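Local coordinates for protein tRNA (Adenine(22)-N(1))-methyltransferase (Mycoplasma capricolum subsp. capricolum, PDB 6QE6) that probably methylates N1 of adenine 22 in tRNA, and is seen here with the cofactor product S-adenosyl-L-homocysteine bound, at residues 115-120 with 142-147; 133-138 with 171-176. One frame throughout, in Å; residues are numbered along the deposited sequence.

Contact 1: 115-120 with 142-147; sequences LGSQTI and VKNLRL. With SAH (S-adenosyl-L-homocysteine), chain C.
S117 meets V142 and N144 where the starts of helices 117-124 and 143-151 come together. The chain enters this contact from the cofactor pocket. L115 belongs to that pocket, and its CD2 lies 3.7 Å from C8 of the adenine of S-adenosyl-L-homocysteine. G116 follows as the N-cap of helix 117-124. S117 comes next and makes the closest approach to the second segment. Its OG sits beside the backbone N (chi1 -68°), a setting that brings it against V142, itself the N-cap of its helix. OG is 3.2 Å from V142 CG1, a polar atom against a methyl. It is also hydrogen-bonded to S141 O. The CB of S117 faces the amide of N144, with OD1 3.3 Å away and ND2 3.6 Å away. N144 holds CG between its backbone N and carbonyl carbon (chi1 52°). This folds the amide back over its own helix start, and OD1 takes a weak, bent bond from L145 N (3.0 Å, 121°). Q118 points away and only its backbone N comes near N144 ND2. One turn on from S117, I120 reaches L145. Its CG2 is 3.7 Å from L145 CD1, and the two side chains cross at about a right angle. I120 and L145 both also touch I136 of the strand beneath. Across the two segments the contact is thus van der Waals packing, apolar at I120 and L145 and mixed at S117. The buried S117 hydroxyl is satisfied by the strand and loop that connect the helices.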
loop_
_atom_site.group_PDB
_atom_site.type_symbol
_atom_site.label_atom_id
_atom_site.label_comp_id
_atom_site.label_asym_id
_atom_site.label_seq_id
_atom_site.Cartn_x
_atom_site.Cartn_y
_atom_site.Cartn_z
ATOM N N LEU A 115 -1.929 6.902 1.527
ATOM C CA LEU A 115 -3.105 7.274 0.759
ATOM C C LEU A 115 -4.160 6.189 0.922
ATOM O O LEU A 115 -3.885 5.093 1.427
ATOM C CB LEU A 115 -2.754 7.498 -0.717
ATOM C CG LEU A 115 -1.693 8.574 -1.008
ATOM C CD1 LEU A 115 -1.260 8.567 -2.459
ATOM C CD2 LEU A 115 -2.170 9.988 -0.593
ATOM N N GLY A 116 -5.396 6.523 0.519
ATOM C CA GLY A 116 -6.461 5.543 0.483
ATOM C C GLY A 116 -6.419 4.660 -0.765
ATOM O O GLY A 116 -5.853 5.004 -1.805
ATOM N N SER A 117 -7.056 3.495 -0.645
ATOM C CA SER A 117 -7.058 2.521 -1.730
ATOM C C SER A 117 -7.657 3.094 -3.003
ATOM O O SER A 117 -7.160 2.832 -4.103
ATOM C CB SER A 117 -7.827 1.279 -1.297
ATOM O OG SER A 117 -7.107 0.621 -0.276
ATOM N N GLN A 118 -8.734 3.863 -2.879
ATOM C CA GLN A 118 -9.348 4.464 -4.056
ATOM C C GLN A 118 -8.339 5.316 -4.816
ATOM O O GLN A 118 -8.116 5.111 -6.016
ATOM C CB GLN A 118 -10.551 5.294 -3.629
ATOM C CG GLN A 118 -11.740 5.238 -4.551
ATOM C CD GLN A 118 -13.037 5.424 -3.784
ATOM O OE1 GLN A 118 -13.739 4.452 -3.487
ATOM N NE2 GLN A 118 -13.338 6.673 -3.420
ATOM N N THR A 119 -7.683 6.253 -4.112
ATOM C CA THR A 119 -6.627 7.065 -4.722
ATOM C C THR A 119 -5.528 6.196 -5.319
ATOM O O THR A 119 -5.026 6.480 -6.412
ATOM C CB THR A 119 -6.020 8.005 -3.678
ATOM O OG1 THR A 119 -7.063 8.664 -2.960
ATOM C CG2 THR A 119 -5.105 9.050 -4.344
ATOM N N ILE A 120 -5.134 5.144 -4.598
ATOM C CA ILE A 120 -4.026 4.304 -5.025
ATOM C C ILE A 120 -4.393 3.549 -6.293
ATOM O O ILE A 120 -3.609 3.485 -7.246
ATOM C CB ILE A 120 -3.621 3.350 -3.891
ATOM C CG1 ILE A 120 -2.914 4.122 -2.772
ATOM C CG2 ILE A 120 -2.710 2.276 -4.436
ATOM C CD1 ILE A 120 -2.797 3.348 -1.504
ATOM N N VAL A 142 -7.848 -2.955 1.287
ATOM C CA VAL A 142 -7.301 -2.954 -0.067
ATOM C C VAL A 142 -7.885 -4.055 -0.943
ATOM O O VAL A 142 -7.201 -4.573 -1.826
ATOM C CB VAL A 142 -5.766 -3.059 -0.018
ATOM C CG1 VAL A 142 -5.198 -1.820 0.624
ATOM C CG2 VAL A 142 -5.313 -4.308 0.739
ATOM N N LYS A 143 -9.152 -4.405 -0.736
ATOM C CA LYS A 143 -9.779 -5.416 -1.588
ATOM C C LYS A 143 -9.676 -5.047 -3.072
ATOM O O LYS A 143 -9.463 -5.913 -3.922
ATOM C CB LYS A 143 -11.239 -5.617 -1.168
ATOM C CG LYS A 143 -12.168 -5.970 -2.315
ATOM C CD LYS A 143 -13.048 -7.172 -2.000
ATOM C CE LYS A 143 -14.060 -7.421 -3.114
ATOM N NZ LYS A 143 -15.197 -8.237 -2.627
ATOM N N ASN A 144 -9.803 -3.765 -3.399
ATOM C CA ASN A 144 -9.711 -3.351 -4.790
ATOM C C ASN A 144 -8.275 -3.444 -5.309
ATOM O O ASN A 144 -8.075 -3.662 -6.501
ATOM C CB ASN A 144 -10.279 -1.929 -4.950
ATOM C CG ASN A 144 -9.641 -0.896 -3.941
ATOM O OD1 ASN A 144 -8.980 -1.289 -2.956
ATOM N ND2 ASN A 144 -9.859 0.419 -4.191
ATOM N N LEU A 145 -7.266 -3.302 -4.443
ATOM C CA LEU A 145 -5.885 -3.493 -4.879
ATOM C C LEU A 145 -5.544 -4.968 -5.084
ATOM O O LEU A 145 -4.719 -5.294 -5.948
ATOM C CB LEU A 145 -4.902 -2.872 -3.876
ATOM C CG LEU A 145 -5.121 -1.398 -3.525
ATOM C CD1 LEU A 145 -3.958 -0.797 -2.716
ATOM C CD2 LEU A 145 -5.383 -0.602 -4.806
ATOM N N ARG A 146 -6.151 -5.870 -4.303
ATOM C CA ARG A 146 -5.899 -7.288 -4.505
ATOM C C ARG A 146 -6.575 -7.777 -5.786
ATOM O O ARG A 146 -6.001 -8.578 -6.535
ATOM C CB ARG A 146 -6.364 -8.078 -3.276
ATOM C CG ARG A 146 -5.410 -7.943 -2.072
ATOM C CD ARG A 146 -5.721 -8.891 -0.901
ATOM N NE ARG A 146 -6.931 -8.442 -0.253
ATOM C CZ ARG A 146 -7.003 -7.872 0.946
ATOM N NH1 ARG A 146 -5.927 -7.697 1.704
ATOM N NH2 ARG A 146 -8.187 -7.493 1.385
ATOM N N LEU A 147 -7.784 -7.281 -6.061
ATOM C CA LEU A 147 -8.470 -7.584 -7.311
ATOM C C LEU A 147 -7.642 -7.132 -8.502
ATOM O O LEU A 147 -7.530 -7.843 -9.507
ATOM C CB LEU A 147 -9.826 -6.880 -7.319
ATOM C CG LEU A 147 -11.068 -7.490 -7.972
ATOM C CD1 LEU A 147 -11.048 -9.019 -7.935
ATOM C CD2 LEU A 147 -12.301 -6.957 -7.236
HETATM N N SAH C . 4.553 9.179 2.124
HETATM C CA SAH C . 4.347 9.769 3.443
HETATM C CB SAH C . 3.384 10.963 3.361
HETATM C CG SAH C . 1.934 10.659 2.982
HETATM S SD SAH C . 0.889 12.137 3.068
HETATM C C SAH C . 3.823 8.738 4.446
HETATM O O SAH C . 3.278 7.698 4.060
HETATM O OXT SAH C . 3.925 8.921 5.664
HETATM C "C5'" SAH C . 0.281 11.874 1.386
HETATM C "C4'" SAH C . 1.115 12.625 0.353
HETATM O "O4'" SAH C . 0.741 12.199 -0.936
HETATM C "C3'" SAH C . 0.869 14.122 0.383
HETATM O "O3'" SAH C . 2.104 14.798 0.450
HETATM C "C2'" SAH C . 0.183 14.435 -0.936
HETATM O "O2'" SAH C . 0.631 15.674 -1.416
HETATM C "C1'" SAH C . 0.628 13.288 -1.815
HETATM N N9 SAH C . -0.338 12.931 -2.855
HETATM C C8 SAH C . -1.699 12.906 -2.752
HETATM N N7 SAH C . -2.199 12.500 -3.950
HETATM C C5 SAH C . -1.188 12.265 -4.794
HETATM C C6 SAH C . -1.152 11.849 -6.116
HETATM N N6 SAH C . -2.276 11.596 -6.783
HETATM N N1 SAH C . 0.069 11.703 -6.734
HETATM C C2 SAH C . 1.241 11.958 -6.049
HETATM N N3 SAH C . 1.186 12.373 -4.736
HETATM C C4 SAH C . -0.009 12.523 -4.120
#

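Contact 2: 133-138 with 171-176; sequences NYIICS and LIEINK
N133 and N175 sit across from each other at one end of an antiparallel strand pair, as a non-hydrogen-bonded pair. Four backbone bonds join strands 133-138 and 168-175 here. Y134 and I174 exchange two, and I136 and I172 exchange two. The straightest is I136 N to I172 O, 2.8 Å at 176°. The N133 side chain can be followed outward. CB lies 3.5 Å from I174 O. CG stands beside the backbone N (chi1 -57°), which brings the amide alongside that of N175. OD1 comes 3.1 Å from N175 OD1. Both are acceptors, so this is no bond, and the amide planes are 53° apart. A water donates to N133 OD1 and to E173 OE2, 2.7 Å each, and probably helps N133 OD1 tolerate its acceptor neighbour. N133 ND2, the other tip atom, bonds to D108 O, and N175 OD1 accepts from N177 N. The E173 carboxylate is thus tied by water to the neighbouring strand. The opposite face is mainly apolar. I136 CB meets I172 CG2 at 3.9 Å, with the two side chains side by side and pointing the same way. Y134 CE2 has K176 CD 3.9 Å away, obliquely placed to the ring. Y134 OH and K176 NZ both turn to D127. The pair is the point where the sheet changes from parallel to antiparallel, as in Rossmann-like class I methyltransferases. Strand 109-115 flanks 133-138 on its other edge, and strand 155-163 flanks 168-175. Helix 24-31 packs on the face of I135, C137 and L171, where C137 touches the cofactor-binding R25.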
loop_
_atom_site.group_PDB
_atom_site.type_symbol
_atom_site.label_atom_id
_atom_site.label_comp_id
_atom_site.label_asym_id
_atom_site.label_seq_id
_atom_site.Cartn_x
_atom_site.Cartn_y
_atom_site.Cartn_z
ATOM N N ASN A 133 7.851 -3.689 -9.181
ATOM C CA ASN A 133 7.209 -4.071 -7.932
ATOM C C ASN A 133 6.571 -2.852 -7.292
ATOM O O ASN A 133 7.068 -1.735 -7.424
ATOM C CB ASN A 133 8.169 -4.659 -6.899
ATOM C CG ASN A 133 8.918 -5.844 -7.402
ATOM O OD1 ASN A 133 8.424 -6.973 -7.360
ATOM N ND2 ASN A 133 10.141 -5.608 -7.861
ATOM N N TYR A 134 5.471 -3.084 -6.588
ATOM C CA TYR A 134 4.858 -2.070 -5.756
ATOM C C TYR A 134 4.951 -2.517 -4.314
ATOM O O TYR A 134 4.766 -3.700 -4.009
ATOM C CB TYR A 134 3.393 -1.838 -6.120
ATOM C CG TYR A 134 3.213 -1.193 -7.464
ATOM C CD1 TYR A 134 3.244 0.191 -7.595
ATOM C CD2 TYR A 134 3.029 -1.965 -8.609
ATOM C CE1 TYR A 134 3.095 0.788 -8.817
ATOM C CE2 TYR A 134 2.871 -1.373 -9.838
ATOM C CZ TYR A 134 2.903 -0.002 -9.940
ATOM O OH TYR A 134 2.741 0.591 -11.168
ATOM N N ILE A 135 5.246 -1.572 -3.433
ATOM C CA ILE A 135 4.916 -1.714 -2.025
ATOM C C ILE A 135 3.941 -0.602 -1.687
ATOM O O ILE A 135 4.275 0.584 -1.805
ATOM C CB ILE A 135 6.154 -1.660 -1.124
ATOM C CG1 ILE A 135 7.191 -2.685 -1.602
ATOM C CG2 ILE A 135 5.739 -1.866 0.346
ATOM C CD1 ILE A 135 8.509 -2.533 -0.933
ATOM N N ILE A 136 2.741 -0.980 -1.268
ATOM C CA ILE A 136 1.690 -0.032 -0.942
ATOM C C ILE A 136 1.349 -0.147 0.541
ATOM O O ILE A 136 1.258 -1.249 1.092
ATOM C CB ILE A 136 0.460 -0.272 -1.833
ATOM C CG1 ILE A 136 0.822 0.100 -3.281
ATOM C CG2 ILE A 136 -0.749 0.484 -1.299
ATOM C CD1 ILE A 136 0.178 -0.781 -4.326
ATOM N N CYS A 137 1.197 1.002 1.190
ATOM C CA CYS A 137 0.750 1.095 2.578
ATOM C C CYS A 137 -0.503 1.970 2.577
ATOM O O CYS A 137 -0.429 3.184 2.776
ATOM C CB CYS A 137 1.859 1.660 3.485
ATOM S SG CYS A 137 1.430 1.657 5.234
ATOM N N SER A 138 -1.651 1.347 2.340
ATOM C CA SER A 138 -2.922 2.059 2.272
ATOM C C SER A 138 -3.511 2.263 3.662
ATOM O O SER A 138 -3.337 1.437 4.566
ATOM C CB SER A 138 -3.916 1.287 1.408
ATOM O OG SER A 138 -5.104 2.023 1.223
ATOM N N LEU A 171 -0.707 -3.066 4.373
ATOM C CA LEU A 171 0.511 -3.114 3.592
ATOM C C LEU A 171 0.439 -4.300 2.643
ATOM O O LEU A 171 0.128 -5.417 3.068
ATOM C CB LEU A 171 1.734 -3.203 4.507
ATOM C CG LEU A 171 3.082 -3.337 3.805
ATOM C CD1 LEU A 171 4.116 -2.415 4.398
ATOM C CD2 LEU A 171 3.548 -4.771 3.908
ATOM N N ILE A 172 0.726 -4.051 1.364
ATOM C CA ILE A 172 0.651 -5.074 0.334
ATOM C C ILE A 172 1.801 -4.866 -0.649
ATOM O O ILE A 172 2.085 -3.737 -1.068
ATOM C CB ILE A 172 -0.728 -5.067 -0.372
ATOM C CG1 ILE A 172 -0.792 -6.147 -1.466
ATOM C CG2 ILE A 172 -1.092 -3.668 -0.872
ATOM C CD1 ILE A 172 -2.157 -6.312 -2.136
ATOM N N GLU A 173 2.501 -5.950 -0.968
ATOM C CA GLU A 173 3.624 -5.934 -1.893
ATOM C C GLU A 173 3.246 -6.744 -3.131
ATOM O O GLU A 173 2.840 -7.905 -3.024
ATOM C CB GLU A 173 4.902 -6.499 -1.257
ATOM C CG GLU A 173 5.945 -6.904 -2.315
ATOM C CD GLU A 173 7.368 -7.059 -1.772
ATOM O OE1 GLU A 173 7.532 -7.217 -0.538
ATOM O OE2 GLU A 173 8.327 -7.034 -2.587
ATOM N N ILE A 174 3.376 -6.125 -4.300
ATOM C CA ILE A 174 2.975 -6.727 -5.562
ATOM C C ILE A 174 4.221 -6.899 -6.423
ATOM O O ILE A 174 4.932 -5.919 -6.695
ATOM C CB ILE A 174 1.911 -5.877 -6.273
ATOM C CG1 ILE A 174 0.679 -5.738 -5.377
ATOM C CG2 ILE A 174 1.542 -6.479 -7.632
ATOM C CD1 ILE A 174 -0.316 -4.728 -5.881
ATOM N N ASN A 175 4.495 -8.153 -6.824
ATOM C CA ASN A 175 5.613 -8.512 -7.694
ATOM C C ASN A 175 5.074 -8.835 -9.081
ATOM O O ASN A 175 4.517 -9.920 -9.297
ATOM C CB ASN A 175 6.384 -9.710 -7.140
ATOM C CG ASN A 175 7.597 -10.083 -8.004
ATOM O OD1 ASN A 175 7.859 -9.458 -9.039
ATOM N ND2 ASN A 175 8.354 -11.097 -7.569
ATOM N N LYS A 176 5.288 -7.911 -10.027
ATOM C CA LYS A 176 4.704 -8.036 -11.359
ATOM C C LYS A 176 5.350 -9.136 -12.183
ATOM O O LYS A 176 4.767 -9.570 -13.181
ATOM C CB LYS A 176 4.798 -6.706 -12.115
ATOM C CG LYS A 176 3.979 -5.589 -11.485
ATOM C CD LYS A 176 4.347 -4.242 -12.075
ATOM C CE LYS A 176 4.041 -4.219 -13.565
ATOM N NZ LYS A 176 4.391 -2.898 -14.156
HETATM O O HOH W 1 8.055 -8.191 -5.011
#

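How the contacts relate
The centres of contacts 1 and 2 lie 10 Å apart. They lie in adjoining layers, contact 1 in the helices on one face of the sheet and contact 2 in the sheet. Along the chain their segments alternate: 115-120, 133-138, 142-147, then 171-176. In sequence, strand 133-138 comes between the two helices of contact 1, and it pairs with strand 168-175 in contact 2. The contacts touch directly. S138 OG is 2.9 Å from S117 OG, a probable hydrogen bond, and I120 CD1 packs on I136 CG2 at 3.5 Å. Contact 1 thus lies on the I136 face, while helix 24-31 lies on the other. Both contacts border the cofactor site, through L115 in one and beside R25 in the other.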